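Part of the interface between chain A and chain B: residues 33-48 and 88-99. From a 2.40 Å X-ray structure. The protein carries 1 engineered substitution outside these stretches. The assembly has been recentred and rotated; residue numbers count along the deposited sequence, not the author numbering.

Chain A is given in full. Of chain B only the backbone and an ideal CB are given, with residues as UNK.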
# COMPACT_ATOMS: atom_id res chain seq x y z
N MET A 33 11.10 11.57 3.08
CA MET A 33 12.50 11.25 3.40
C MET A 33 13.38 11.12 2.14
O MET A 33 14.46 11.73 2.07
CB MET A 33 12.63 9.94 4.18
CG MET A 33 12.01 9.95 5.56
SD MET A 33 10.58 8.85 5.66
CE MET A 33 9.29 10.04 5.29
N ARG A 34 12.93 10.33 1.16
CA ARG A 34 13.73 10.06 -0.03
C ARG A 34 13.86 11.28 -0.96
O ARG A 34 14.62 11.24 -1.91
CB ARG A 34 13.18 8.86 -0.79
CG ARG A 34 13.24 7.57 -0.00
CD ARG A 34 12.82 6.38 -0.84
NE ARG A 34 11.36 6.31 -1.06
CZ ARG A 34 10.74 6.40 -2.24
NH1 ARG A 34 11.42 6.57 -3.37
NH2 ARG A 34 9.41 6.29 -2.29
N ALA A 35 13.12 12.34 -0.69
CA ALA A 35 13.29 13.60 -1.41
C ALA A 35 14.47 14.43 -0.87
O ALA A 35 14.95 15.34 -1.55
CB ALA A 35 12.01 14.43 -1.39
N ALA A 36 14.95 14.10 0.33
CA ALA A 36 16.18 14.71 0.87
C ALA A 36 17.43 13.81 0.69
O ALA A 36 18.49 14.09 1.26
CB ALA A 36 15.98 15.04 2.35
N ALA A 37 17.31 12.73 -0.09
CA ALA A 37 18.33 11.69 -0.18
C ALA A 37 19.27 11.87 -1.36
O ALA A 37 20.17 11.07 -1.59
CB ALA A 37 17.66 10.33 -0.26
N VAL A 38 19.08 12.95 -2.09
CA VAL A 38 19.85 13.16 -3.30
C VAL A 38 20.19 14.68 -3.41
O VAL A 38 19.78 15.37 -4.35
CB VAL A 38 19.03 12.54 -4.47
CG1 VAL A 38 17.97 13.51 -5.02
CG2 VAL A 38 19.92 12.03 -5.57
N PRO A 39 20.90 15.22 -2.40
CA PRO A 39 21.15 16.68 -2.38
C PRO A 39 22.06 17.11 -3.50
O PRO A 39 22.02 18.27 -3.92
CB PRO A 39 21.80 16.91 -1.01
CG PRO A 39 22.36 15.57 -0.61
CD PRO A 39 21.42 14.56 -1.19
N LEU A 40 22.88 16.20 -4.00
CA LEU A 40 23.51 16.35 -5.32
C LEU A 40 22.62 15.57 -6.28
O LEU A 40 22.60 14.34 -6.24
CB LEU A 40 24.95 15.83 -5.35
CG LEU A 40 25.67 16.06 -6.70
CD1 LEU A 40 26.01 17.53 -6.90
CD2 LEU A 40 26.91 15.19 -6.83
N PRO A 41 21.87 16.25 -7.13
CA PRO A 41 20.86 15.56 -7.95
C PRO A 41 21.37 14.36 -8.73
O PRO A 41 22.49 14.37 -9.29
CB PRO A 41 20.41 16.64 -8.93
CG PRO A 41 20.64 17.93 -8.20
CD PRO A 41 21.84 17.71 -7.31
N LEU A 42 20.54 13.33 -8.76
CA LEU A 42 20.79 12.11 -9.50
C LEU A 42 19.43 11.63 -9.92
O LEU A 42 18.58 11.32 -9.05
CB LEU A 42 21.46 11.06 -8.60
CG LEU A 42 22.07 9.79 -9.26
CD1 LEU A 42 22.64 8.90 -8.17
CD2 LEU A 42 21.07 8.99 -10.08
N VAL A 43 19.19 11.55 -11.23
CA VAL A 43 17.94 10.97 -11.73
C VAL A 43 18.28 9.67 -12.48
O VAL A 43 19.13 9.66 -13.37
CB VAL A 43 17.21 11.95 -12.65
CG1 VAL A 43 15.91 11.34 -13.13
CG2 VAL A 43 16.97 13.28 -11.95
N VAL A 44 17.59 8.59 -12.14
CA VAL A 44 17.90 7.30 -12.73
C VAL A 44 17.28 7.15 -14.11
O VAL A 44 16.15 7.61 -14.34
CB VAL A 44 17.43 6.14 -11.83
CG1 VAL A 44 17.73 4.79 -12.49
CG2 VAL A 44 18.12 6.22 -10.48
N ARG A 45 18.04 6.55 -15.02
CA ARG A 45 17.56 6.17 -16.34
C ARG A 45 17.32 4.66 -16.40
O ARG A 45 16.36 4.19 -17.00
CB ARG A 45 18.59 6.58 -17.39
CG ARG A 45 18.42 5.92 -18.75
CD ARG A 45 19.16 6.68 -19.83
NE ARG A 45 18.59 8.01 -20.03
CZ ARG A 45 19.15 8.99 -20.76
NH1 ARG A 45 20.31 8.79 -21.38
NH2 ARG A 45 18.55 10.17 -20.87
N SER A 46 18.24 3.91 -15.80
CA SER A 46 18.13 2.46 -15.76
C SER A 46 19.01 1.90 -14.66
O SER A 46 19.80 2.62 -14.05
CB SER A 46 18.54 1.84 -17.10
OG SER A 46 19.95 1.68 -17.22
N ALA A 47 18.82 0.62 -14.37
CA ALA A 47 19.57 -0.01 -13.31
C ALA A 47 19.64 -1.52 -13.54
O ALA A 47 18.70 -2.12 -14.02
CB ALA A 47 18.94 0.31 -11.94
N GLY A 48 20.75 -2.11 -13.10
CA GLY A 48 20.98 -3.56 -13.17
C GLY A 48 22.18 -3.98 -12.34
O GLY A 48 23.19 -3.27 -12.31
N UNK B 88 13.09 -5.45 -16.36
CA UNK B 88 14.38 -5.74 -16.96
C UNK B 88 15.32 -4.56 -16.85
O UNK B 88 16.54 -4.74 -16.97
CB UNK B 88 14.21 -6.14 -18.43
N UNK B 89 14.79 -3.36 -16.59
CA UNK B 89 15.59 -2.12 -16.56
C UNK B 89 15.75 -1.47 -15.19
O UNK B 89 16.31 -0.36 -15.09
CB UNK B 89 14.96 -1.10 -17.50
N UNK B 90 15.30 -2.14 -14.13
CA UNK B 90 15.33 -1.57 -12.74
C UNK B 90 13.93 -1.11 -12.36
O UNK B 90 13.42 -0.12 -12.95
CB UNK B 90 16.31 -0.40 -12.63
N UNK B 91 13.29 -1.81 -11.42
CA UNK B 91 11.91 -1.53 -11.07
C UNK B 91 11.75 -0.75 -9.78
O UNK B 91 10.69 -0.18 -9.54
CB UNK B 91 11.13 -2.84 -10.96
N UNK B 92 12.82 -0.66 -8.98
CA UNK B 92 12.73 -0.09 -7.64
C UNK B 92 14.13 0.28 -7.15
O UNK B 92 14.85 -0.56 -6.69
CB UNK B 92 12.06 -1.07 -6.67
N UNK B 93 14.48 1.54 -7.26
CA UNK B 93 15.74 2.07 -6.70
C UNK B 93 15.56 3.11 -5.58
O UNK B 93 16.50 3.41 -4.88
CB UNK B 93 16.56 2.70 -7.83
N UNK B 94 14.36 3.68 -5.45
CA UNK B 94 14.10 4.69 -4.42
C UNK B 94 14.52 6.09 -4.78
O UNK B 94 14.29 7.02 -4.03
CB UNK B 94 14.81 4.29 -3.12
N UNK B 95 15.11 6.24 -5.96
CA UNK B 95 15.67 7.50 -6.44
C UNK B 95 14.73 8.09 -7.48
O UNK B 95 13.93 7.37 -8.06
CB UNK B 95 17.07 7.30 -7.02
N UNK B 96 14.82 9.40 -7.71
CA UNK B 96 14.07 10.00 -8.82
C UNK B 96 14.45 9.33 -10.15
O UNK B 96 15.56 8.87 -10.29
CB UNK B 96 14.33 11.51 -8.89
N UNK B 97 13.52 9.27 -11.09
CA UNK B 97 13.68 8.47 -12.28
C UNK B 97 13.06 9.26 -13.39
O UNK B 97 12.17 10.05 -13.14
CB UNK B 97 13.05 7.08 -12.14
N UNK B 98 13.52 9.06 -14.63
CA UNK B 98 12.93 9.74 -15.80
C UNK B 98 11.41 9.58 -15.95
O UNK B 98 10.75 10.46 -16.49
CB UNK B 98 13.60 9.22 -17.07
N UNK B 99 10.87 8.44 -15.51
CA UNK B 99 9.43 8.17 -15.62
C UNK B 99 8.59 9.14 -14.76
O UNK B 99 7.49 9.49 -15.15
CB UNK B 99 9.14 6.73 -15.20

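Position 88 points its CA-to-CB bond away, with nothing of chain A near the ideal CB. The residue is A88(B).

Position 89 points sideways, its ideal CB 4.6 Å from S46(A) CB. A47(A) N donates to the O of 89 at 2.8 Å. Many side chains would fit, long polar ones included. It is K89(B), whose end leads away from the contact.

Position 90 has phi 103° and psi 110°. An ideal CB would lie 2.8 Å from A47(A) CB, a clash, and would also jam against the preceding carbonyl. Only glycine suits, and G90(B) is found.

Positions 91 and 92 both point away from chain A, which leaves the choice open. They are H91(B) and M92(B).

Position 93 points toward chain A, its ideal CB 4.7 Å from V44(A) CG2. A small or branched side chain such as Val, Thr or Ala would suit. T93(B) brings its CG2 to 4.0 Å from A47(A) CB. Its OG1 accepts from the backbone N of 95 at 3.3 Å.

Position 94 has phi 83° and psi -3°, and a CB would jam against the preceding carbonyl. This calls for glycine. In G94(B), the O accepts from R34(A) NH1 at 3.0 Å.

Position 95 points sideways, its ideal CB 3.8 Å from V44(A) CG2. With V38(A) also in range, Leu, Ile or Met would suit. L95(B) packs its CB 3.7 Å from V44(A) CG2 and its CD2 4.3 Å from V38(A) CG2.

Position 96 has phi -58° and psi 150°, which proline tolerates, and apolar V38(A) and V43(A) lie beside it. Ala, Val or Pro would be plausible. P96(B) sets CG 4.1 Å from V38(A) CG1. Its O accepts from V44(A) N at 2.8 Å.

Position 97 points away overall, but its ideal CB is 3.8 Å from V44(A) O. It precedes a helical turn, so Ser, Thr, Asp, Asn or His could cap. H97(B) does so: its ND1 accepts from the N of 99 at 3.2 Å. V44(A) O lies over one face of the ring, and CD2 is 3.7 Å from V44(A) CG1.

Position 98 points sideways, with the R45(A) guanidinium in reach. An acid is favoured, and Gln is possible. E98(B) forms a salt bridge, R45(A) NE to OE1 3.0 Å and NH2 to OE2 3.2 Å. Its N donates to V44(A) O at 3.0 Å.

Position 99 has no chain A atom near its ideal CB. It is L99(B).

Chain B, residues 88-99: AKGHMTGLPHEL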
# COMPACT_ATOMS: atom_id res chain seq x y z
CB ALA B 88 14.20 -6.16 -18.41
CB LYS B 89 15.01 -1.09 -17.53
CG LYS B 89 15.11 -1.49 -18.99
CD LYS B 89 14.43 -0.45 -19.87
CE LYS B 89 14.42 -0.90 -21.34
NZ LYS B 89 13.47 -0.08 -22.15
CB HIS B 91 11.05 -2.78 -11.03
CG HIS B 91 11.51 -3.83 -10.08
ND1 HIS B 91 12.60 -4.65 -10.32
CD2 HIS B 91 11.01 -4.23 -8.89
CE1 HIS B 91 12.75 -5.49 -9.32
NE2 HIS B 91 11.81 -5.25 -8.43
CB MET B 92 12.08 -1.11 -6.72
CG MET B 92 11.28 -0.52 -5.57
SD MET B 92 12.35 0.23 -4.38
CE MET B 92 11.49 -0.13 -2.85
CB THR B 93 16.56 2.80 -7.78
OG1 THR B 93 15.86 3.99 -8.19
CG2 THR B 93 16.80 1.85 -8.98
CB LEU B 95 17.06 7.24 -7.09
CG LEU B 95 18.13 6.77 -6.11
CD1 LEU B 95 19.28 6.06 -6.76
CD2 LEU B 95 18.65 7.95 -5.30
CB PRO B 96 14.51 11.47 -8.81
CG PRO B 96 15.17 11.70 -7.48
CD PRO B 96 15.68 10.36 -7.02
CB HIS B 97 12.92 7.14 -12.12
CG HIS B 97 13.26 6.10 -13.14
ND1 HIS B 97 12.76 6.11 -14.42
CD2 HIS B 97 14.03 4.98 -13.06
CE1 HIS B 97 13.21 5.06 -15.10
NE2 HIS B 97 13.97 4.35 -14.28
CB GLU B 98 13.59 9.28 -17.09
CG GLU B 98 14.98 9.81 -17.24
CD GLU B 98 15.54 9.63 -18.63
OE1 GLU B 98 15.77 8.45 -19.01
OE2 GLU B 98 15.78 10.67 -19.30
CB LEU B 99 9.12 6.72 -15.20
CG LEU B 99 9.60 5.63 -16.14
CD1 LEU B 99 9.58 4.28 -15.46
CD2 LEU B 99 8.74 5.60 -17.40
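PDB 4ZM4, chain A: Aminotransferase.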